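Local coordinates for protein trimethylamine-N-oxide reductase (Haemophilus influenzae, PDB 7L5I) that probably reduces S- and N-oxides such as trimethylamine N-oxide at a molybdenum centre carried by two molybdopterin guanine dinucleotides, at residues V700-E705 and A729-T734; R719-R724 and I790-K795. One frame throughout, in Å; residues are numbered along the deposited sequence.

Contact 1 of 2, residues V700-E705 and A729-T734; sequences VMIHPE and AGAAVT
Two parallel strands of the C-terminal beta domain pair here, V700-I702 beside A729-V733, in a domain of the molybdopterin dinucleotide-binding family. The backbone bonds alternate: V700 N gives to G730 O (2.9 Å), A732 N to V700 O, I702 N to A732 O and T734 N to I702 O (2.8 Å). Three CA-H...O contacts accompany them, the last, H703 CA to T734 O at 3.3 Å, beyond the final N-H bond. The short strands are strongly twisted, their axes 40° apart. On the face of V700 and I702, V700 CG1 stands between its own N and carbonyl carbon (chi1 57°), and from there meets A729 CB at 3.7 Å; I702 reaches A731 CB with the far end of its chain, CD1, more loosely. On the other face M701 CB lies 4.0 Å from T734 CG2, and the bend at chi3 (64°) turns CE back over the same methyl. T734 OG1 takes the N-H of N736, which ties the turn after the strand. Where 700-702 ends, P704 CA is 3.6 Å from V733 CG1. H703 N-caps helix 704-708, ND1 accepting from E705 N (3.1 Å), which approaches somewhat above the ring plane. The chain runs 699-702, helix 704-708, antiparallel 717-721, then 726-733 parallel to the first, in a curled mixed sheet consistent with the double-psi beta-barrel of molybdopterin dinucleotide-binding domains.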
# COMPACT_ATOMS: atom_id res chain seq x y z
N VAL A 700 -3.46 16.41 12.06
CA VAL A 700 -4.19 16.76 10.85
C VAL A 700 -3.64 18.09 10.35
O VAL A 700 -3.53 19.04 11.13
CB VAL A 700 -5.71 16.82 11.07
CG1 VAL A 700 -6.09 17.81 12.18
CG2 VAL A 700 -6.42 17.18 9.79
N MET A 701 -3.23 18.13 9.08
CA MET A 701 -2.70 19.35 8.50
C MET A 701 -3.86 20.24 8.07
O MET A 701 -4.78 19.78 7.38
CB MET A 701 -1.80 19.03 7.30
CG MET A 701 -0.59 18.18 7.67
SD MET A 701 0.23 17.51 6.18
CE MET A 701 0.81 19.00 5.38
N ILE A 702 -3.83 21.49 8.53
CA ILE A 702 -4.92 22.45 8.31
C ILE A 702 -4.32 23.78 7.88
O ILE A 702 -3.38 24.26 8.51
CB ILE A 702 -5.78 22.68 9.56
CG1 ILE A 702 -6.29 21.38 10.14
CG2 ILE A 702 -6.98 23.56 9.20
CD1 ILE A 702 -7.04 21.57 11.44
N HIS A 703 -4.86 24.35 6.82
CA HIS A 703 -4.38 25.64 6.32
C HIS A 703 -4.75 26.75 7.31
O HIS A 703 -5.82 26.71 7.91
CB HIS A 703 -5.02 25.93 4.95
CG HIS A 703 -4.45 27.11 4.26
ND1 HIS A 703 -4.88 28.40 4.51
CD2 HIS A 703 -3.46 27.22 3.35
CE1 HIS A 703 -4.19 29.25 3.77
NE2 HIS A 703 -3.31 28.56 3.05
N PRO A 704 -3.88 27.75 7.49
CA PRO A 704 -4.15 28.78 8.51
C PRO A 704 -5.47 29.50 8.33
O PRO A 704 -6.08 29.90 9.33
CB PRO A 704 -2.97 29.75 8.36
CG PRO A 704 -1.91 29.01 7.65
CD PRO A 704 -2.58 27.95 6.82
N GLU A 705 -5.95 29.70 7.11
CA GLU A 705 -7.21 30.41 6.95
C GLU A 705 -8.39 29.53 7.32
O GLU A 705 -9.38 30.02 7.88
CB GLU A 705 -7.33 30.93 5.51
CG GLU A 705 -6.21 31.93 5.20
CD GLU A 705 -6.29 32.53 3.81
OE1 GLU A 705 -7.36 32.43 3.17
OE2 GLU A 705 -5.29 33.13 3.37
N ALA A 729 -8.29 14.59 16.34
CA ALA A 729 -6.96 14.77 15.79
C ALA A 729 -6.34 16.00 16.43
O ALA A 729 -7.01 16.78 17.11
CB ALA A 729 -7.03 14.87 14.27
N GLY A 730 -5.04 16.16 16.23
CA GLY A 730 -4.30 17.31 16.73
C GLY A 730 -3.92 18.24 15.60
O GLY A 730 -3.31 17.82 14.61
N ALA A 731 -4.24 19.53 15.77
CA ALA A 731 -4.07 20.46 14.67
C ALA A 731 -2.60 20.75 14.39
O ALA A 731 -1.84 21.14 15.28
CB ALA A 731 -4.79 21.78 14.97
N ALA A 732 -2.21 20.60 13.13
CA ALA A 732 -0.93 21.05 12.62
C ALA A 732 -1.27 22.12 11.59
O ALA A 732 -1.62 21.80 10.45
CB ALA A 732 -0.12 19.91 12.00
N VAL A 733 -1.19 23.39 12.00
CA VAL A 733 -1.62 24.50 11.16
C VAL A 733 -0.45 24.88 10.27
O VAL A 733 0.63 25.25 10.77
CB VAL A 733 -2.09 25.70 12.00
CG1 VAL A 733 -2.44 26.89 11.10
CG2 VAL A 733 -3.29 25.32 12.84
N THR A 734 -0.65 24.84 8.96
CA THR A 734 0.46 24.95 8.03
C THR A 734 -0.01 25.40 6.65
O THR A 734 -1.09 25.04 6.20
CB THR A 734 1.19 23.60 7.94
OG1 THR A 734 2.25 23.72 6.99
CG2 THR A 734 0.23 22.48 7.50

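Contact 2 of 2, residues R719-R724 and I790-K795; sequences RIHSKR and IVQIEK
R719 and E794 face each other as a hydrogen-bonded pair of the antiparallel strands 719-721 and 790-795, and H721 and Q792 form the next such pair. Their backbones are joined by R719 N to E794 O and E794 N to R719 O (3.0 Å), then by H721 N to Q792 O and its reciprocal; I720 and I793 make the non-hydrogen-bonded pair between. The charged contact is a salt bridge on the face of R719, H721, Q792 and E794. R719 NE (2.7 Å) and NH2 (3.0 Å) both give to E794 OE2, which lies in the guanidinium plane, whereas both nitrogens approach it from above the same side of the carboxylate; the two planes are 62° apart. A bend at chi3 (72°) turns the arginine into this pose, and NH1 keeps a second bond to Q726. Aromatic packing adjoins it: Q792 CB sits over one face of the H721 ring, 3.9 Å from its centroid, a CH-pi contact, while R719 NH2 lies 3.3 Å above a ring face near the rim. In the ring plane, a water bonds to H721 NE2 and also lies unusually close to E794 OE1. Apolar contacts line the other face, where I720 CG2 meets V791 CB and I720 CG1 meets I793 CD1, the two isoleucines running side by side. Toward residue 724 a second water bridges K723 N and I790 O, and S722 OG accepts from R724 N (3.0 Å), an ST turn, while also bonding to L771 O. This twisted antiparallel pair belongs to the curled mixed sheet of the dinucleotide-binding domain, its apolar face packing on V742 of strand 741-744.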
# COMPACT_ATOMS: atom_id res chain seq x y z
N ARG A 719 -12.12 17.95 16.34
CA ARG A 719 -12.99 16.89 15.88
C ARG A 719 -13.20 17.03 14.38
O ARG A 719 -13.59 18.11 13.90
CB ARG A 719 -14.33 16.90 16.62
CG ARG A 719 -15.16 15.66 16.37
CD ARG A 719 -16.43 15.63 17.23
NE ARG A 719 -17.39 16.61 16.73
CZ ARG A 719 -18.39 16.35 15.89
NH1 ARG A 719 -18.61 15.12 15.45
NH2 ARG A 719 -19.17 17.33 15.48
N ILE A 720 -12.92 15.96 13.64
CA ILE A 720 -13.16 15.88 12.21
C ILE A 720 -14.35 14.95 12.01
O ILE A 720 -14.41 13.87 12.63
CB ILE A 720 -11.93 15.35 11.46
CG1 ILE A 720 -10.66 16.05 11.88
CG2 ILE A 720 -12.13 15.50 9.96
CD1 ILE A 720 -9.41 15.37 11.32
N HIS A 721 -15.30 15.34 11.16
CA HIS A 721 -16.41 14.43 10.92
C HIS A 721 -16.89 14.48 9.48
O HIS A 721 -16.74 15.47 8.77
CB HIS A 721 -17.59 14.67 11.87
CG HIS A 721 -18.06 16.09 11.95
ND1 HIS A 721 -19.28 16.49 11.44
CD2 HIS A 721 -17.51 17.19 12.52
CE1 HIS A 721 -19.45 17.78 11.68
NE2 HIS A 721 -18.39 18.23 12.33
N SER A 722 -17.41 13.33 9.05
CA SER A 722 -17.98 13.11 7.74
C SER A 722 -19.32 12.44 7.92
O SER A 722 -19.74 12.13 9.05
CB SER A 722 -17.06 12.24 6.87
OG SER A 722 -17.10 10.90 7.32
N LYS A 723 -19.99 12.15 6.81
CA LYS A 723 -21.22 11.38 6.93
C LYS A 723 -20.98 10.00 7.51
O LYS A 723 -21.91 9.39 8.04
CB LYS A 723 -21.90 11.23 5.57
CG LYS A 723 -22.33 12.54 4.95
CD LYS A 723 -23.47 12.30 3.97
CE LYS A 723 -23.70 13.52 3.09
NZ LYS A 723 -24.35 13.14 1.79
N ARG A 724 -19.75 9.49 7.43
CA ARG A 724 -19.49 8.14 7.91
C ARG A 724 -19.13 8.07 9.38
O ARG A 724 -19.35 7.02 10.01
CB ARG A 724 -18.34 7.50 7.10
CG ARG A 724 -18.74 6.84 5.79
CD ARG A 724 -19.17 7.86 4.73
NE ARG A 724 -18.10 8.82 4.47
CZ ARG A 724 -18.21 9.87 3.66
NH1 ARG A 724 -19.35 10.12 3.02
NH2 ARG A 724 -17.15 10.67 3.51
N ILE A 790 -15.26 14.51 1.73
CA ILE A 790 -15.43 15.83 2.32
C ILE A 790 -15.84 15.71 3.79
O ILE A 790 -16.48 14.73 4.20
CB ILE A 790 -16.45 16.69 1.55
CG1 ILE A 790 -17.83 16.06 1.54
CG2 ILE A 790 -15.95 16.95 0.14
CD1 ILE A 790 -18.86 16.92 0.79
N VAL A 791 -15.40 16.70 4.58
CA VAL A 791 -15.45 16.68 6.04
C VAL A 791 -15.73 18.08 6.58
O VAL A 791 -15.59 19.08 5.87
CB VAL A 791 -14.14 16.17 6.68
CG1 VAL A 791 -13.77 14.75 6.18
CG2 VAL A 791 -12.98 17.14 6.41
N GLN A 792 -16.04 18.13 7.87
CA GLN A 792 -16.05 19.36 8.66
C GLN A 792 -15.09 19.19 9.82
O GLN A 792 -14.83 18.07 10.26
CB GLN A 792 -17.46 19.66 9.17
CG GLN A 792 -17.57 20.90 10.07
CD GLN A 792 -17.19 22.19 9.34
OE1 GLN A 792 -16.03 22.43 9.06
NE2 GLN A 792 -18.19 23.03 9.08
N ILE A 793 -14.53 20.30 10.28
CA ILE A 793 -13.66 20.32 11.45
C ILE A 793 -14.15 21.39 12.42
O ILE A 793 -14.63 22.45 12.00
CB ILE A 793 -12.20 20.58 11.06
CG1 ILE A 793 -11.71 19.48 10.11
CG2 ILE A 793 -11.30 20.64 12.28
CD1 ILE A 793 -10.22 19.45 9.97
N GLU A 794 -14.07 21.08 13.70
CA GLU A 794 -14.34 22.03 14.78
C GLU A 794 -13.35 21.81 15.92
O GLU A 794 -12.82 20.71 16.11
CB GLU A 794 -15.77 21.86 15.29
CG GLU A 794 -15.94 20.53 16.01
CD GLU A 794 -17.37 20.17 16.28
OE1 GLU A 794 -18.26 20.80 15.66
OE2 GLU A 794 -17.61 19.26 17.11
N LYS A 795 -13.10 22.86 16.68
CA LYS A 795 -12.26 22.74 17.86
C LYS A 795 -12.95 21.86 18.89
O LYS A 795 -14.16 21.96 19.11
CB LYS A 795 -11.96 24.12 18.44
CG LYS A 795 -10.97 24.10 19.57
CD LYS A 795 -10.84 25.47 20.23
CE LYS A 795 -9.78 25.43 21.34
NZ LYS A 795 -9.72 26.70 22.10
O HOH W 1 -18.97 20.64 13.29
O HOH W 2 -19.05 13.70 4.45

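In the fold
Contact 1 and contact 2 belong to one mixed sheet, with centres about 13 Å apart, and their segments alternate along the chain. Strand 717-721 is the common neighbour, pairing antiparallel with both 726-733 and 790-795. I720 joins the two apolar sides: its CD1 packs on V700 CG2 and on A729 CB, each at 3.8 Å, and I793 CD1 comes within 4.1 Å of I702 CD1. V742 of strand 741-744 touches V700, I702, V791 and I793, so it belongs to the same apolar cluster. Neither contact is in the molybdenum site, but the side chains of M701 and R724 lie about 8 and 11 Å from a bound MGD.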